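Local atomic coordinates of GDSL-esterase (Pseudoalteromonas sp., PDB entry 3HP4), a protein that hydrolyses esters as a GDSL-family esterase of a psychrotrophic bacterium, probably with lysophospholipase activity, through a nucleophile that monoethylphosphonate blocks covalently. Residues A60-Q64 with Y65-H69; K164-Q167 with P168-D172. One frame throughout, in Å; residues are numbered along the deposited sequence.

Contact 1. Residues A60-Q64 with Y65-H69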
loop_
_atom_site.group_PDB
_atom_site.type_symbol
_atom_site.label_atom_id
_atom_site.label_comp_id
_atom_site.label_asym_id
_atom_site.label_seq_id
_atom_site.Cartn_x
_atom_site.Cartn_y
_atom_site.Cartn_z
ATOM N N ALA A 60 -4.526 15.281 -8.345
ATOM C CA ALA A 60 -5.234 14.936 -9.586
ATOM C C ALA A 60 -6.044 13.669 -9.474
ATOM O O ALA A 60 -7.172 13.611 -9.977
ATOM C CB ALA A 60 -4.258 14.875 -10.731
ATOM N N LEU A 61 -5.514 12.632 -8.788
ATOM C CA LEU A 61 -6.287 11.414 -8.591
ATOM C C LEU A 61 -7.532 11.628 -7.738
ATOM O O LEU A 61 -8.584 11.063 -7.992
ATOM C CB LEU A 61 -5.441 10.298 -7.926
ATOM C CG LEU A 61 -4.315 9.833 -8.801
ATOM C CD1 LEU A 61 -3.301 9.037 -7.931
ATOM C CD2 LEU A 61 -4.846 8.945 -9.891
ATOM N N LEU A 62 -7.428 12.432 -6.681
ATOM C CA LEU A 62 -8.588 12.704 -5.850
ATOM C C LEU A 62 -9.670 13.459 -6.639
ATOM O O LEU A 62 -10.854 13.153 -6.481
ATOM C CB LEU A 62 -8.192 13.517 -4.584
ATOM C CG LEU A 62 -7.242 12.748 -3.627
ATOM C CD1 LEU A 62 -6.733 13.736 -2.576
ATOM C CD2 LEU A 62 -7.975 11.594 -2.969
ATOM N N GLU A 63 -9.267 14.431 -7.452
ATOM C CA GLU A 63 -10.233 15.121 -8.303
ATOM C C GLU A 63 -10.837 14.155 -9.302
ATOM O O GLU A 63 -12.044 14.275 -9.624
ATOM C CB GLU A 63 -9.516 16.259 -8.990
ATOM C CG GLU A 63 -10.445 17.080 -9.898
ATOM C CD GLU A 63 -9.760 18.323 -10.495
ATOM O OE1 GLU A 63 -9.542 18.398 -11.723
ATOM O OE2 GLU A 63 -9.403 19.217 -9.707
ATOM N N GLN A 64 -10.024 13.273 -9.869
ATOM C CA GLN A 64 -10.470 12.357 -10.936
ATOM C C GLN A 64 -11.552 11.413 -10.464
ATOM O O GLN A 64 -12.534 11.153 -11.152
ATOM C CB GLN A 64 -9.258 11.616 -11.482
ATOM C CG GLN A 64 -9.514 10.611 -12.588
ATOM C CD GLN A 64 -8.254 10.070 -13.236
ATOM O OE1 GLN A 64 -7.120 10.252 -12.747
ATOM N NE2 GLN A 64 -8.439 9.387 -14.354
ATOM N N TYR A 65 -11.305 10.785 -9.290
ATOM C CA TYR A 65 -12.166 9.701 -8.840
ATOM C C TYR A 65 -13.036 9.969 -7.638
ATOM O O TYR A 65 -13.962 9.182 -7.358
ATOM C CB TYR A 65 -11.321 8.468 -8.572
ATOM C CG TYR A 65 -10.680 7.939 -9.851
ATOM C CD1 TYR A 65 -11.492 7.579 -10.902
ATOM C CD2 TYR A 65 -9.324 7.835 -9.982
ATOM C CE1 TYR A 65 -10.975 7.126 -12.101
ATOM C CE2 TYR A 65 -8.760 7.355 -11.200
ATOM C CZ TYR A 65 -9.602 6.978 -12.202
ATOM O OH TYR A 65 -9.059 6.541 -13.398
ATOM N N GLU A 66 -12.730 11.054 -6.900
ATOM C CA GLU A 66 -13.476 11.358 -5.665
ATOM C C GLU A 66 -13.717 10.126 -4.811
ATOM O O GLU A 66 -14.829 9.831 -4.387
ATOM C CB GLU A 66 -14.794 12.066 -5.975
ATOM C CG GLU A 66 -14.566 13.399 -6.722
ATOM C CD GLU A 66 -15.804 14.213 -6.874
ATOM O OE1 GLU A 66 -16.822 13.802 -6.362
ATOM O OE2 GLU A 66 -15.743 15.225 -7.607
ATOM N N PRO A 67 -12.620 9.380 -4.491
ATOM C CA PRO A 67 -12.798 8.156 -3.734
ATOM C C PRO A 67 -13.313 8.427 -2.336
ATOM O O PRO A 67 -12.973 9.475 -1.721
ATOM C CB PRO A 67 -11.374 7.561 -3.684
ATOM C CG PRO A 67 -10.466 8.810 -3.699
ATOM C CD PRO A 67 -11.205 9.733 -4.695
ATOM N N THR A 68 -13.992 7.452 -1.779
ATOM C CA THR A 68 -14.385 7.560 -0.393
ATOM C C THR A 68 -13.324 7.101 0.591
ATOM O O THR A 68 -13.363 7.374 1.786
ATOM C CB THR A 68 -15.686 6.687 -0.164
ATOM O OG1 THR A 68 -15.453 5.311 -0.480
ATOM C CG2 THR A 68 -16.906 7.215 -0.944
ATOM N N HIS A 69 -12.360 6.349 0.072
ATOM C CA HIS A 69 -11.297 5.738 0.863
ATOM C C HIS A 69 -10.019 5.764 0.061
ATOM O O HIS A 69 -10.035 5.612 -1.176
ATOM C CB HIS A 69 -11.600 4.244 1.123
ATOM C CG HIS A 69 -12.801 4.041 1.982
ATOM N ND1 HIS A 69 -14.088 4.139 1.522
ATOM C CD2 HIS A 69 -12.856 3.781 3.312
ATOM C CE1 HIS A 69 -14.907 3.953 2.567
ATOM N NE2 HIS A 69 -14.189 3.715 3.637
HETATM O O HOH W 1 -13.721 16.093 -8.714
#
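L62 meets P67 where helix 51-65 ends and the chain turns toward strand 69-73. The two side chains cross at about a right angle, with CD2 of L62 3.8 Å from CG of P67, and this is the inward close-packed part of the contact: P67 is buried and L62 also packs on A102. Two backbone bonds close the last turn, Y65 N to L61 O at 3.0 Å and E66 N to L62 O at 2.8 Å. E66 then takes up left-handed backbone angles (phi 43°), and P67, lacking an N-H, cannot supply the further bond that would complete a Schellman motif. Its ring packs on L62 instead, an apolar contact that suits a proline at this bend.

A second close-packed part lies on the exposed surface. In Q64, chi1 of 180° turns CG over one face of the Y65 ring, 3.6 Å from its centroid, as a CH-pi contact. The extended chain beyond carries the amide along the ring, its plane only 12° from the ring's and CD 3.4 Å from CE2 of Y65. The loose, solvent side is at E66, where a water donates to E63 O at 2.6 Å and to OE2 of E66 at 2.5 Å. Carbonyls at a helix C-terminus run short of backbone donors; here water serves E63 O, while the inward side is held by apolar contact between L62 and P67.

Contact 2. Residues K164-Q167 with P168-D172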
loop_
_atom_site.group_PDB
_atom_site.type_symbol
_atom_site.label_atom_id
_atom_site.label_comp_id
_atom_site.label_asym_id
_atom_site.label_seq_id
_atom_site.Cartn_x
_atom_site.Cartn_y
_atom_site.Cartn_z
ATOM N N LYS A 164 3.493 -14.754 -9.305
ATOM C CA LYS A 164 2.081 -14.997 -9.559
ATOM C C LYS A 164 1.446 -15.835 -8.455
ATOM O O LYS A 164 0.321 -15.564 -8.029
ATOM C CB LYS A 164 1.897 -15.621 -10.952
ATOM C CG LYS A 164 0.553 -16.263 -11.168
ATOM C CD LYS A 164 0.516 -17.006 -12.525
ATOM C CE LYS A 164 -0.911 -17.356 -12.855
ATOM N NZ LYS A 164 -1.015 -18.162 -14.098
ATOM N N LYS A 165 2.186 -16.804 -7.926
ATOM C CA LYS A 165 1.653 -17.672 -6.882
ATOM C C LYS A 165 1.351 -16.899 -5.598
ATOM O O LYS A 165 0.460 -17.249 -4.814
ATOM C CB LYS A 165 2.667 -18.786 -6.618
ATOM C CG LYS A 165 2.131 -19.905 -5.750
ATOM C CD LYS A 165 3.153 -21.034 -5.554
ATOM C CE LYS A 165 2.660 -22.017 -4.500
ATOM N NZ LYS A 165 3.575 -23.185 -4.399
ATOM N N ALA A 166 2.102 -15.837 -5.359
ATOM C CA ALA A 166 1.853 -15.013 -4.165
ATOM C C ALA A 166 0.520 -14.245 -4.231
ATOM O O ALA A 166 -0.012 -13.893 -3.176
ATOM C CB ALA A 166 2.961 -14.034 -3.995
ATOM N N GLN A 167 0.024 -13.975 -5.433
ATOM C CA GLN A 167 -1.089 -13.018 -5.547
ATOM C C GLN A 167 -2.393 -13.457 -4.870
ATOM O O GLN A 167 -3.003 -12.646 -4.208
ATOM C CB GLN A 167 -1.286 -12.552 -6.995
ATOM C CG GLN A 167 0.015 -12.054 -7.656
ATOM C CD GLN A 167 0.538 -10.825 -7.015
ATOM O OE1 GLN A 167 -0.215 -9.858 -6.800
ATOM N NE2 GLN A 167 1.839 -10.823 -6.671
ATOM N N PRO A 168 -2.817 -14.722 -5.012
ATOM C CA PRO A 168 -4.042 -15.131 -4.271
ATOM C C PRO A 168 -3.869 -15.029 -2.756
ATOM O O PRO A 168 -4.816 -14.720 -2.032
ATOM C CB PRO A 168 -4.283 -16.594 -4.700
ATOM C CG PRO A 168 -3.537 -16.714 -5.967
ATOM C CD PRO A 168 -2.369 -15.772 -5.957
ATOM N N LEU A 169 -2.641 -15.279 -2.274
ATOM C CA LEU A 169 -2.388 -15.159 -0.849
ATOM C C LEU A 169 -2.494 -13.712 -0.390
ATOM O O LEU A 169 -3.085 -13.397 0.634
ATOM C CB LEU A 169 -1.009 -15.766 -0.501
ATOM C CG LEU A 169 -0.952 -17.279 -0.748
ATOM C CD1 LEU A 169 0.508 -17.692 -0.757
ATOM C CD2 LEU A 169 -1.684 -17.974 0.396
ATOM N N ILE A 170 -1.892 -12.809 -1.147
ATOM C CA ILE A 170 -1.981 -11.387 -0.821
ATOM C C ILE A 170 -3.460 -10.919 -0.932
ATOM O O ILE A 170 -3.916 -10.173 -0.064
ATOM C CB ILE A 170 -1.102 -10.543 -1.728
ATOM C CG1 ILE A 170 0.385 -10.913 -1.492
ATOM C CG2 ILE A 170 -1.309 -9.041 -1.468
ATOM C CD1 ILE A 170 1.307 -10.333 -2.544
ATOM N N ARG A 171 -4.206 -11.394 -1.946
ATOM C CA ARG A 171 -5.617 -11.055 -2.086
ATOM C C ARG A 171 -6.314 -11.394 -0.788
ATOM O O ARG A 171 -7.100 -10.568 -0.288
ATOM C CB ARG A 171 -6.205 -11.913 -3.195
ATOM C CG ARG A 171 -7.753 -11.839 -3.251
ATOM C CD ARG A 171 -8.348 -13.012 -4.077
ATOM N NE ARG A 171 -8.089 -14.267 -3.372
ATOM C CZ ARG A 171 -7.958 -15.445 -3.954
ATOM N NH1 ARG A 171 -8.061 -15.562 -5.268
ATOM N NH2 ARG A 171 -7.626 -16.476 -3.184
ATOM N N ASP A 172 -6.067 -12.574 -0.232
ATOM C CA ASP A 172 -6.829 -12.954 0.949
ATOM C C ASP A 172 -6.423 -12.144 2.179
ATOM O O ASP A 172 -7.265 -11.763 3.014
ATOM C CB ASP A 172 -6.734 -14.436 1.194
ATOM C CG ASP A 172 -7.478 -15.228 0.109
ATOM O OD1 ASP A 172 -8.395 -14.667 -0.518
ATOM O OD2 ASP A 172 -7.146 -16.410 -0.114
#
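A166 and I170 lie one turn apart on the same side of helix 166-183, joined by I170 N to A166 O at 3.0 Å, nearly straight (165° at the hydrogen). R171 N follows with Q167 O at 2.9 Å. The small A166 suits its buried place: CD1 of I170 comes within 4.3 Å of its CB. P168, with no N-H to offer, fits an early helical position.

R171 bends at chi3 (66°), bringing one face of its guanidinium above CA of P168, while NE and NH2 grip D172 side-on, NE to OD1 at 2.9 Å and NH2 to OD2 at 3.1 Å. The carboxylate is tilted, both oxygens met out of its plane (OD1 by 52°), though the bonds stay near the guanidinium plane. A leucine in place of R171 would probably leave the D172 carboxylate without its charge mate and take away the flat guanidinium over CA of P168.

Farther out, N163 bonds the first turn, its OD1 taking the N-H of A166 and its O that of the Q167 amide, whose OE1 binds W24 N. The buried amide of Q167 is thus satisfied at both ends, consistent with polar bonds, as well as apolar packing, holding the first turn in place.

In the fold
The two contacts mark a helix end and a helix start in the alpha/beta fold of the SGNH hydrolases: contact 1 closes helix 51-65 before strand 69-73, and contact 2 opens helix 166-183. Their centres lie 27 Å apart and their nearest atoms about 16 Å, so they do not touch. Helix 166-183 nevertheless links them, because W181 near its far end meets the ring of H69 edge-to-face. Strand 3-9, which L61 and H69 both touch, runs to the nucleophilic serine, found here as monoethylphosphorylserine. Contact 2 directly follows the family's Asp-x-x-His segment, which probably supplies the catalytic Asp and His; after strand 69-73 the Gly-x-Asn-Asp block probably helps form the oxyanion hole.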